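Local coordinates for putative cell adhesion protein (Parabacteroides distasonis, PDB 3LIU) that probably serves as a fimbrillin-type subunit of a bacterial pilus and is thereby likely to take part in cell adhesion, at residues Glu111-Leu116 and Lys209-Val214; Thr222-Phe227 and Tyr285-Gly290; Phe233-Tyr238 and Glu291-Glu296; Ile335-Glu340 and Phe352-Asn357. All blocks are in the same frame, centred on the assembly; numbering follows the deposited sequence.

Contact 1 (Glu111-Leu116 and Lys209-Val214)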
# COMPACT_ATOMS: atom_id res chain seq x y z
N GLU A 111 2.84 -0.87 16.02
CA GLU A 111 1.55 -0.15 15.89
C GLU A 111 1.70 1.33 15.55
O GLU A 111 0.68 1.98 15.33
CB GLU A 111 0.70 -0.30 17.16
CG GLU A 111 0.12 -1.70 17.35
CD GLU A 111 -1.06 -1.96 16.38
OE1 GLU A 111 -1.79 -1.01 15.97
OE2 GLU A 111 -1.25 -3.12 16.01
N THR A 112 2.91 1.86 15.52
CA THR A 112 3.13 3.23 15.12
C THR A 112 2.43 3.57 13.79
O THR A 112 2.51 2.82 12.84
CB THR A 112 4.63 3.57 15.01
OG1 THR A 112 5.24 3.35 16.27
CG2 THR A 112 4.83 5.01 14.63
N THR A 113 1.70 4.68 13.77
CA THR A 113 0.90 5.03 12.60
C THR A 113 1.77 5.73 11.55
O THR A 113 2.42 6.71 11.86
CB THR A 113 -0.28 5.92 12.98
OG1 THR A 113 -1.14 5.18 13.85
CG2 THR A 113 -1.07 6.32 11.69
N ILE A 114 1.76 5.23 10.31
CA ILE A 114 2.45 5.96 9.21
C ILE A 114 1.38 6.64 8.33
O ILE A 114 0.19 6.24 8.36
CB ILE A 114 3.42 5.02 8.38
CG1 ILE A 114 2.68 3.79 7.86
CG2 ILE A 114 4.71 4.75 9.22
CD1 ILE A 114 3.51 2.72 6.97
N ASN A 115 1.78 7.66 7.56
CA ASN A 115 0.87 8.52 6.80
C ASN A 115 1.17 8.45 5.31
O ASN A 115 2.32 8.55 4.88
CB ASN A 115 0.97 9.95 7.28
CG ASN A 115 0.71 10.06 8.76
OD1 ASN A 115 -0.43 9.90 9.22
ND2 ASN A 115 1.78 10.30 9.52
N LEU A 116 0.12 8.24 4.54
CA LEU A 116 0.23 7.90 3.10
C LEU A 116 0.88 9.00 2.31
O LEU A 116 1.65 8.73 1.42
CB LEU A 116 -1.15 7.54 2.51
CG LEU A 116 -1.11 7.04 1.05
CD1 LEU A 116 -0.18 5.79 0.90
CD2 LEU A 116 -2.55 6.67 0.53
N LYS A 209 -7.15 4.04 2.33
CA LYS A 209 -6.79 4.26 3.72
C LYS A 209 -5.47 5.02 3.74
O LYS A 209 -4.49 4.63 3.09
CB LYS A 209 -6.75 2.98 4.52
CG LYS A 209 -8.14 2.50 4.89
CD LYS A 209 -8.18 1.43 5.92
CE LYS A 209 -9.64 1.10 6.32
NZ LYS A 209 -9.76 -0.00 7.29
N GLY A 210 -5.47 6.16 4.42
CA GLY A 210 -4.30 7.02 4.43
C GLY A 210 -3.44 6.83 5.63
O GLY A 210 -2.45 7.55 5.80
N VAL A 211 -3.81 5.87 6.48
CA VAL A 211 -3.03 5.49 7.66
C VAL A 211 -2.86 3.97 7.70
O VAL A 211 -3.70 3.22 7.19
CB VAL A 211 -3.67 5.93 9.00
CG1 VAL A 211 -3.67 7.45 9.19
CG2 VAL A 211 -5.11 5.35 9.14
N SER A 212 -1.77 3.54 8.34
CA SER A 212 -1.38 2.12 8.48
C SER A 212 -0.48 1.94 9.70
O SER A 212 0.20 2.87 10.14
CB SER A 212 -0.62 1.63 7.22
OG SER A 212 -0.08 0.29 7.37
N SER A 213 -0.46 0.75 10.26
CA SER A 213 0.61 0.37 11.20
C SER A 213 1.94 0.25 10.40
O SER A 213 1.92 -0.04 9.21
CB SER A 213 0.28 -0.96 11.90
OG SER A 213 -0.82 -0.79 12.75
N VAL A 214 3.07 0.45 11.06
CA VAL A 214 4.35 0.41 10.38
C VAL A 214 4.83 -1.04 10.12
O VAL A 214 5.54 -1.28 9.16
CB VAL A 214 5.42 1.23 11.13
CG1 VAL A 214 5.87 0.56 12.43
CG2 VAL A 214 6.60 1.52 10.20
O HOH W 1 -2.48 10.13 7.00

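Contact 2 (Thr222-Phe227 and Tyr285-Gly290)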
# COMPACT_ATOMS: atom_id res chain seq x y z
N THR A 222 -0.79 -8.54 8.29
CA THR A 222 -1.66 -7.39 8.16
C THR A 222 -1.18 -6.24 9.04
O THR A 222 -0.71 -6.45 10.18
CB THR A 222 -3.15 -7.76 8.44
OG1 THR A 222 -3.96 -6.60 8.22
CG2 THR A 222 -3.37 -8.25 9.86
N ILE A 223 -1.23 -5.03 8.47
CA ILE A 223 -0.85 -3.80 9.11
C ILE A 223 -1.97 -2.76 8.97
O ILE A 223 -1.78 -1.58 9.26
CB ILE A 223 0.47 -3.21 8.51
CG1 ILE A 223 0.37 -3.12 7.00
CG2 ILE A 223 1.69 -4.04 9.00
CD1 ILE A 223 1.59 -2.48 6.27
N GLU A 224 -3.11 -3.20 8.47
CA GLU A 224 -4.27 -2.35 8.27
C GLU A 224 -4.75 -1.76 9.58
O GLU A 224 -4.82 -2.46 10.60
CB GLU A 224 -5.44 -3.18 7.68
CG GLU A 224 -6.73 -2.34 7.38
CD GLU A 224 -7.83 -3.16 6.71
OE1 GLU A 224 -7.65 -4.38 6.56
OE2 GLU A 224 -8.86 -2.59 6.29
N LYS A 225 -5.13 -0.49 9.54
CA LYS A 225 -5.78 0.16 10.68
C LYS A 225 -7.29 0.04 10.57
O LYS A 225 -7.86 0.36 9.52
CB LYS A 225 -5.44 1.64 10.71
CG LYS A 225 -4.02 2.02 11.13
CD LYS A 225 -3.59 1.38 12.45
CE LYS A 225 -2.39 2.15 13.05
NZ LYS A 225 -1.80 1.48 14.24
N ASP A 226 -7.93 -0.42 11.65
CA ASP A 226 -9.37 -0.36 11.75
C ASP A 226 -9.79 1.09 11.78
O ASP A 226 -9.10 1.93 12.35
CB ASP A 226 -9.86 -1.03 13.02
CG ASP A 226 -9.73 -2.50 13.00
OD1 ASP A 226 -9.41 -3.09 11.97
OD2 ASP A 226 -9.97 -3.08 14.04
N PHE A 227 -10.94 1.38 11.19
CA PHE A 227 -11.52 2.75 11.19
C PHE A 227 -12.80 2.76 12.00
O PHE A 227 -13.43 1.72 12.20
CB PHE A 227 -11.81 3.21 9.76
CG PHE A 227 -10.64 3.86 9.05
CD1 PHE A 227 -9.32 3.38 9.19
CD2 PHE A 227 -10.88 4.88 8.15
CE1 PHE A 227 -8.27 3.93 8.46
CE2 PHE A 227 -9.83 5.46 7.40
CZ PHE A 227 -8.54 5.00 7.54
N TYR A 285 -2.39 2.32 1.25
CA TYR A 285 -2.19 1.38 2.36
C TYR A 285 -3.28 0.29 2.29
O TYR A 285 -4.24 0.36 1.47
CB TYR A 285 -2.20 2.08 3.74
CG TYR A 285 -1.02 3.00 4.06
CD1 TYR A 285 0.28 2.67 3.70
CD2 TYR A 285 -1.21 4.18 4.77
CE1 TYR A 285 1.34 3.47 4.00
CE2 TYR A 285 -0.11 5.02 5.09
CZ TYR A 285 1.13 4.66 4.70
OH TYR A 285 2.23 5.44 4.95
N GLU A 286 -3.17 -0.69 3.18
CA GLU A 286 -4.16 -1.77 3.21
C GLU A 286 -5.54 -1.25 3.52
O GLU A 286 -5.72 -0.33 4.33
CB GLU A 286 -3.80 -2.86 4.23
CG GLU A 286 -2.47 -3.56 3.96
CD GLU A 286 -2.32 -4.88 4.72
OE1 GLU A 286 -2.68 -4.91 5.92
OE2 GLU A 286 -1.76 -5.84 4.13
N ASN A 287 -6.50 -1.84 2.83
CA ASN A 287 -7.90 -1.68 3.11
C ASN A 287 -8.67 -2.94 2.67
O ASN A 287 -8.79 -3.23 1.47
CB ASN A 287 -8.45 -0.46 2.39
CG ASN A 287 -9.92 -0.20 2.75
OD1 ASN A 287 -10.48 -0.92 3.56
ND2 ASN A 287 -10.54 0.78 2.10
N THR A 288 -9.08 -3.72 3.65
CA THR A 288 -9.92 -4.89 3.43
C THR A 288 -11.25 -4.70 4.10
O THR A 288 -12.22 -5.33 3.71
CB THR A 288 -9.28 -6.19 3.97
OG1 THR A 288 -9.21 -6.15 5.39
CG2 THR A 288 -7.87 -6.34 3.37
N LYS A 289 -11.31 -3.84 5.11
CA LYS A 289 -12.57 -3.67 5.84
C LYS A 289 -13.50 -2.59 5.28
O LYS A 289 -14.70 -2.71 5.41
CB LYS A 289 -12.31 -3.47 7.33
CG LYS A 289 -11.74 -4.76 7.95
CD LYS A 289 -11.24 -4.55 9.35
CE LYS A 289 -10.54 -5.80 9.93
NZ LYS A 289 -10.46 -5.65 11.43
N GLY A 290 -12.96 -1.54 4.68
CA GLY A 290 -13.80 -0.50 4.06
C GLY A 290 -14.86 0.08 4.99
O GLY A 290 -15.98 0.29 4.58
O HOH W 2 -4.58 0.62 6.82

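Contact 3 (Phe233-Tyr238 and Glu291-Glu296)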
# COMPACT_ATOMS: atom_id res chain seq x y z
N PHE A 233 -9.69 7.02 13.82
CA PHE A 233 -9.65 7.19 12.38
C PHE A 233 -11.05 7.26 11.86
O PHE A 233 -11.94 6.52 12.30
CB PHE A 233 -8.88 6.03 11.75
CG PHE A 233 -7.47 5.94 12.25
CD1 PHE A 233 -6.63 7.06 12.16
CD2 PHE A 233 -7.00 4.78 12.84
CE1 PHE A 233 -5.32 7.00 12.61
CE2 PHE A 233 -5.69 4.71 13.28
CZ PHE A 233 -4.84 5.82 13.17
N GLY A 234 -11.24 8.20 10.95
CA GLY A 234 -12.52 8.40 10.32
C GLY A 234 -12.40 8.83 8.89
O GLY A 234 -11.38 8.58 8.24
N TYR A 235 -13.44 9.49 8.40
CA TYR A 235 -13.51 9.81 7.00
C TYR A 235 -12.30 10.65 6.49
O TYR A 235 -11.85 10.48 5.36
CB TYR A 235 -14.83 10.50 6.64
CG TYR A 235 -16.06 9.59 6.64
CD1 TYR A 235 -16.08 8.37 5.95
CD2 TYR A 235 -17.21 9.96 7.28
CE1 TYR A 235 -17.20 7.54 5.96
CE2 TYR A 235 -18.35 9.13 7.28
CZ TYR A 235 -18.32 7.92 6.61
OH TYR A 235 -19.40 7.10 6.59
N LEU A 236 -11.81 11.59 7.28
CA LEU A 236 -10.70 12.44 6.81
C LEU A 236 -9.41 11.60 6.61
O LEU A 236 -8.47 12.04 5.92
CB LEU A 236 -10.43 13.58 7.79
CG LEU A 236 -11.51 14.66 7.91
CD1 LEU A 236 -11.18 15.54 9.08
CD2 LEU A 236 -11.66 15.48 6.66
N ASP A 237 -9.39 10.40 7.20
CA ASP A 237 -8.26 9.45 7.11
C ASP A 237 -8.30 8.54 5.91
O ASP A 237 -7.32 7.88 5.62
CB ASP A 237 -8.19 8.61 8.38
CG ASP A 237 -7.89 9.45 9.62
OD1 ASP A 237 -6.76 9.97 9.67
OD2 ASP A 237 -8.75 9.56 10.50
N TYR A 238 -9.46 8.49 5.24
CA TYR A 238 -9.56 8.04 3.87
C TYR A 238 -9.05 9.14 2.94
O TYR A 238 -9.33 10.32 3.16
CB TYR A 238 -11.01 7.68 3.48
CG TYR A 238 -11.54 6.37 4.03
CD1 TYR A 238 -10.99 5.16 3.61
CD2 TYR A 238 -12.63 6.32 4.90
CE1 TYR A 238 -11.48 3.98 4.06
CE2 TYR A 238 -13.12 5.12 5.36
CZ TYR A 238 -12.52 3.94 4.91
OH TYR A 238 -12.95 2.72 5.33
N GLU A 291 -14.51 0.33 6.25
CA GLU A 291 -15.53 0.77 7.22
C GLU A 291 -16.15 2.12 6.88
O GLU A 291 -15.47 3.03 6.39
CB GLU A 291 -14.99 0.82 8.65
CG GLU A 291 -14.41 -0.46 9.16
CD GLU A 291 -12.88 -0.49 8.97
OE1 GLU A 291 -12.41 -0.08 7.89
OE2 GLU A 291 -12.17 -0.85 9.92
N VAL A 292 -17.46 2.22 7.11
CA VAL A 292 -18.15 3.51 7.11
C VAL A 292 -18.65 3.80 8.53
O VAL A 292 -18.68 2.93 9.41
CB VAL A 292 -19.28 3.58 6.07
CG1 VAL A 292 -18.70 3.39 4.64
CG2 VAL A 292 -20.43 2.55 6.43
N LYS A 293 -19.04 5.04 8.77
CA LYS A 293 -19.51 5.42 10.10
C LYS A 293 -20.82 4.73 10.39
O LYS A 293 -21.60 4.51 9.48
CB LYS A 293 -19.74 6.92 10.09
CG LYS A 293 -20.21 7.52 11.38
CD LYS A 293 -20.77 8.93 11.12
CE LYS A 293 -19.73 9.97 11.40
NZ LYS A 293 -19.71 10.30 12.86
N SER A 294 -21.09 4.38 11.64
CA SER A 294 -22.36 3.73 11.97
C SER A 294 -23.51 4.71 11.69
O SER A 294 -23.39 5.92 11.90
CB SER A 294 -22.39 3.29 13.42
OG SER A 294 -22.42 4.46 14.21
N GLY A 295 -24.61 4.19 11.18
CA GLY A 295 -25.76 5.02 10.92
C GLY A 295 -25.79 5.77 9.60
O GLY A 295 -26.61 6.67 9.42
N GLU A 296 -24.92 5.39 8.68
CA GLU A 296 -24.87 6.06 7.36
C GLU A 296 -26.07 5.50 6.55
O GLU A 296 -26.42 4.35 6.73
CB GLU A 296 -23.49 5.76 6.74
CG GLU A 296 -22.90 6.78 5.83
CD GLU A 296 -22.54 8.10 6.49
OE1 GLU A 296 -21.43 8.28 7.04
OE2 GLU A 296 -23.39 8.98 6.39

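Contact 4 (Ile335-Glu340 and Phe352-Asn357)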
# COMPACT_ATOMS: atom_id res chain seq x y z
N ILE A 335 -14.82 0.84 -9.76
CA ILE A 335 -14.45 -0.55 -9.48
C ILE A 335 -13.96 -0.70 -8.06
O ILE A 335 -12.97 -0.08 -7.69
CB ILE A 335 -13.24 -0.93 -10.41
CG1 ILE A 335 -13.71 -0.98 -11.86
CG2 ILE A 335 -12.55 -2.21 -10.05
CD1 ILE A 335 -15.07 -1.55 -12.01
N PRO A 336 -14.59 -1.58 -7.27
CA PRO A 336 -13.99 -1.90 -5.98
C PRO A 336 -12.79 -2.82 -6.15
O PRO A 336 -12.95 -3.96 -6.58
CB PRO A 336 -15.12 -2.56 -5.20
CG PRO A 336 -16.20 -2.85 -6.21
CD PRO A 336 -15.77 -2.40 -7.55
N VAL A 337 -11.60 -2.34 -5.77
CA VAL A 337 -10.34 -3.04 -6.05
C VAL A 337 -10.21 -4.30 -5.19
O VAL A 337 -10.09 -4.27 -3.96
CB VAL A 337 -9.12 -2.11 -5.89
CG1 VAL A 337 -7.78 -2.86 -6.22
CG2 VAL A 337 -9.26 -0.91 -6.84
N GLY A 338 -10.22 -5.44 -5.86
CA GLY A 338 -9.95 -6.70 -5.21
C GLY A 338 -11.15 -7.43 -4.67
O GLY A 338 -11.00 -8.39 -3.91
N GLU A 339 -12.33 -7.00 -5.04
CA GLU A 339 -13.55 -7.73 -4.75
C GLU A 339 -13.48 -9.18 -5.27
O GLU A 339 -13.94 -10.14 -4.62
CB GLU A 339 -14.70 -6.97 -5.39
CG GLU A 339 -16.03 -7.71 -5.36
CD GLU A 339 -17.16 -6.87 -5.93
OE1 GLU A 339 -17.01 -6.30 -7.04
OE2 GLU A 339 -18.20 -6.76 -5.26
N GLU A 340 -12.92 -9.32 -6.46
CA GLU A 340 -12.53 -10.59 -7.06
C GLU A 340 -11.17 -10.36 -7.78
O GLU A 340 -11.01 -9.37 -8.55
CB GLU A 340 -13.62 -11.06 -8.04
CG GLU A 340 -13.36 -12.43 -8.71
CD GLU A 340 -13.53 -13.62 -7.76
OE1 GLU A 340 -14.19 -13.45 -6.73
OE2 GLU A 340 -13.03 -14.72 -8.05
N PHE A 352 -10.52 -10.30 -1.55
CA PHE A 352 -9.10 -10.07 -1.29
C PHE A 352 -8.86 -8.59 -0.93
O PHE A 352 -8.04 -8.27 -0.06
CB PHE A 352 -8.30 -10.44 -2.56
CG PHE A 352 -6.86 -10.66 -2.32
CD1 PHE A 352 -6.40 -11.89 -1.84
CD2 PHE A 352 -5.95 -9.65 -2.59
CE1 PHE A 352 -5.05 -12.09 -1.61
CE2 PHE A 352 -4.60 -9.83 -2.39
CZ PHE A 352 -4.14 -11.05 -1.89
N TYR A 353 -9.52 -7.70 -1.67
CA TYR A 353 -9.36 -6.27 -1.48
C TYR A 353 -7.87 -5.85 -1.54
O TYR A 353 -7.12 -6.40 -2.35
CB TYR A 353 -10.14 -5.80 -0.21
CG TYR A 353 -11.63 -6.05 -0.35
CD1 TYR A 353 -12.35 -5.44 -1.36
CD2 TYR A 353 -12.31 -6.90 0.52
CE1 TYR A 353 -13.70 -5.66 -1.51
CE2 TYR A 353 -13.68 -7.13 0.36
CZ TYR A 353 -14.35 -6.50 -0.66
OH TYR A 353 -15.69 -6.69 -0.86
N VAL A 354 -7.46 -4.90 -0.72
CA VAL A 354 -6.16 -4.26 -0.88
C VAL A 354 -5.22 -4.63 0.26
O VAL A 354 -5.41 -4.22 1.40
CB VAL A 354 -6.30 -2.71 -0.98
CG1 VAL A 354 -4.94 -2.04 -1.17
CG2 VAL A 354 -7.27 -2.33 -2.11
N GLN A 355 -4.18 -5.40 -0.09
CA GLN A 355 -3.23 -5.90 0.88
C GLN A 355 -1.84 -5.47 0.44
O GLN A 355 -1.60 -5.24 -0.74
CB GLN A 355 -3.32 -7.41 1.01
CG GLN A 355 -4.67 -7.91 1.41
CD GLN A 355 -4.70 -9.44 1.52
OE1 GLN A 355 -3.71 -10.04 1.90
NE2 GLN A 355 -5.81 -10.06 1.19
N ARG A 356 -0.95 -5.40 1.42
CA ARG A 356 0.37 -4.80 1.25
C ARG A 356 1.26 -5.60 0.27
O ARG A 356 1.18 -6.82 0.19
CB ARG A 356 1.06 -4.72 2.61
CG ARG A 356 1.46 -6.13 3.15
CD ARG A 356 1.84 -6.14 4.63
NE ARG A 356 3.14 -5.55 4.82
CZ ARG A 356 3.94 -5.77 5.87
NH1 ARG A 356 3.59 -6.54 6.88
NH2 ARG A 356 5.14 -5.18 5.90
N ASN A 357 2.11 -4.87 -0.44
CA ASN A 357 3.21 -5.43 -1.22
C ASN A 357 2.75 -6.31 -2.40
O ASN A 357 3.43 -7.26 -2.76
CB ASN A 357 4.18 -6.20 -0.32
CG ASN A 357 5.58 -6.29 -0.92
OD1 ASN A 357 6.11 -5.31 -1.43
ND2 ASN A 357 6.17 -7.45 -0.86
O HOH W 3 -16.75 -5.53 -3.09

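Contact 1 (Glu111-Leu116 and Lys209-Val214)
Ile114 holds CG1 in the crowded position between its backbone N and carbonyl carbon (chi1 55°), which turns CG2 toward Val214, whose own CG2 stands anti to its backbone N. The two side chains cross at about a right angle and meet methyl to methyl, CG2 of Ile114 lying 3.9 Å from CG2 of Val214. On the same side chain CG1 rests 3.5 Å from the carbonyl O of Ser212, and CD1 lies nearer the carbonyl O of Ser213. An alanine at Ile114 would remove all three of these branches and would probably loosen the packing against Val214 and against Ile96 of helix 94-101.

Beneath these side chains runs a short antiparallel ladder. Ile114 N donates to Ser212 O at 2.8 Å, nearly along the C=O axis, and the return bond from Ser212 N to Ile114 O is weak at 3.3 Å. Leu116 N grips Gly210 O at 2.9 Å from above the carbonyl plane, while a water bridges the same oxygen to Asn115 OD1. On the opposite face of the ladder, CG2 of Thr113 crosses Val211 obliquely, 3.8 Å from its CB. At the far end Glu111 and Ser213 share a charged partner, Lys225. Strand 113-115 is thus stitched to strand 193-213 by backbone hydrogen bonds, one of them weak, with Ile114 packed against Val214 and helix 94-101 on one face and a charged cluster at its margin.

Contact 2 (Thr222-Phe227 and Tyr285-Gly290)
The carboxylate of Glu224 is approached from several directions at once. Over one face stands Thr288 N, which meets OE2 at 2.9 Å from 44° above the plane, while Lys289 N takes the syn lone pair of the same oxygen along a nearly straight bond of 3.0 Å. The syn lone pair of OE1 is used by the hydroxyl of Thr288, which donates from OG1 at 2.6 Å. The group arrives there on a fully extended chain, CG anti to the backbone N (chi1 -178°), that runs alongside the backbone of Glu286. A second carboxylate, that of Glu286, is met from above its plane: Ile223 N donates to OE1 at 2.9 Å, the neighbouring N of Glu224 adds a weak bond, and Thr222 OG1 lies 3.1 Å from that OE1.

At the outer end Lys289 stretches its chain over to Asp226, and its NZ closes a salt bridge to OD1 at 2.8 Å. Asn287 OD1, meanwhile, accepts from Gly290 N in an Asx motif that folds the loop back upon itself. An alanine at Glu224 would take away the acceptors of Thr288 and Lys289 and would probably let the turn at 287-290 drift from the 222-227 loop. Lys209 also forms a salt bridge with Glu224 OE2, and the backbone N of Arg356 hydrogen-bonds Glu286 OE2, so both acids have partners beyond the two loops. Two irregular loops are therefore joined mainly by carboxylates gripping backbone N-H groups, and the several donors are likely to favour the charged form of Glu224.

Contact 3 (Phe233-Tyr238 and Glu291-Glu296)
Gly234 opens the polar network of its segment by giving its N-H to Asp237 OD2 at 2.9 Å, on the anti lone pair, which ties the start of the 3-10 turn 235-237 to its end; that same oxygen sits in plane at the edge of the Phe233 ring. Tyr235 follows and carries the contact. Its ring reaches out tip to tip with Glu296, their planes 44° apart, and OH donates to the anti lone pair of OE1 across a very short 2.4 Å. The same hydroxyl accepts from Lys293 N at 3.0 Å in a nearly straight bond, and touches CB of Val292 at 3.6 Å. One phenolic oxygen therefore spans the type II turn from Lys293 to Glu296, donating at one end of it and accepting at the other. Next but two along the chain, Tyr238 points its OH at the carbonyl of Glu291, bonding on a lone pair in the carbonyl plane at 2.8 Å.

The two tyrosines thus clasp a loop that leads toward strand 308-319. Phe228 meets the Tyr235 ring edge to face, Tyr238 lies where strand 238-240 begins, touching Lys209 of strand 193-213, and Lys209 also forms a salt bridge with Glu291.

Contact 4 (Ile335-Glu340 and Phe352-Asn357)
Tyr353 lays its ring across the turn made by the 335-340 segment: Gly338 O lies over one face, Val337 O sits at the edge near the ring plane, 3.6 Å from CD1, and Glu339 CA approaches CE1 at 3.8 Å. The ring leaves the chain with CG anti to the carbonyl carbon (chi1 -62°). The backbone of Tyr353 has a positive phi of 53°, and Tyr353 N donates to Gly338 O at 2.8 Å, the donor standing well above the carbonyl plane. Tyr353 CA in turn brings its hydrogen to Val337 O, a CA-H...O contact of 3.3 Å. At the phenol end a water lies in plane with the ring, 2.7 Å from Tyr353 OH, and passes on a weak bond to Glu339 OE2.

Gly338 packs so closely that a side chain there would strike Tyr353 O, and its positive phi suits the third position of the type II turn from Pro336 to Glu339. Beside it the valines meet obliquely, CG1 of Val337 lying 4.2 Å from CG2 of Val354. Within the second segment, Gln355 folds its amide over the Phe352 ring, NE2 3.4 Å above its centre, and bonds back to Phe352 O in the plane of the carbonyl.

His306 stacks on the Tyr353 ring, and Tyr360 of strand 358-366 touches Val337. A type II turn here leads into the beta hairpin of strands 340-343 and 347-350, and the chain leaving the hairpin packs back on that turn; the bond from Tyr353 to Gly338 lies just beyond the two strands, where Glu339 and Lys351 also pair.

Contacts 1 and 4 lie buried, contact 2 is partly buried, and contact 3 sits at the surface, its centre about 19 Å from the centre of the chain. Their chemistry follows: backbone pairing and methyl packing rule contact 1, a turn and a tyrosine ring contact 4, carboxylates gripping N-H groups contact 2, and phenolic hydroxyls contact 3. Contacts 2 and 3 use successive pieces of the same two loops, so their segments alternate along the chain and Phe227 N probably donates a hydrogen bond to Glu291 OE2 between them. Lys209 of contact 1 reaches both, whereas contact 2 joins contact 4 through Glu286 with Arg356 and Asn287 with Val354. Contacts 3 and 4 do not touch.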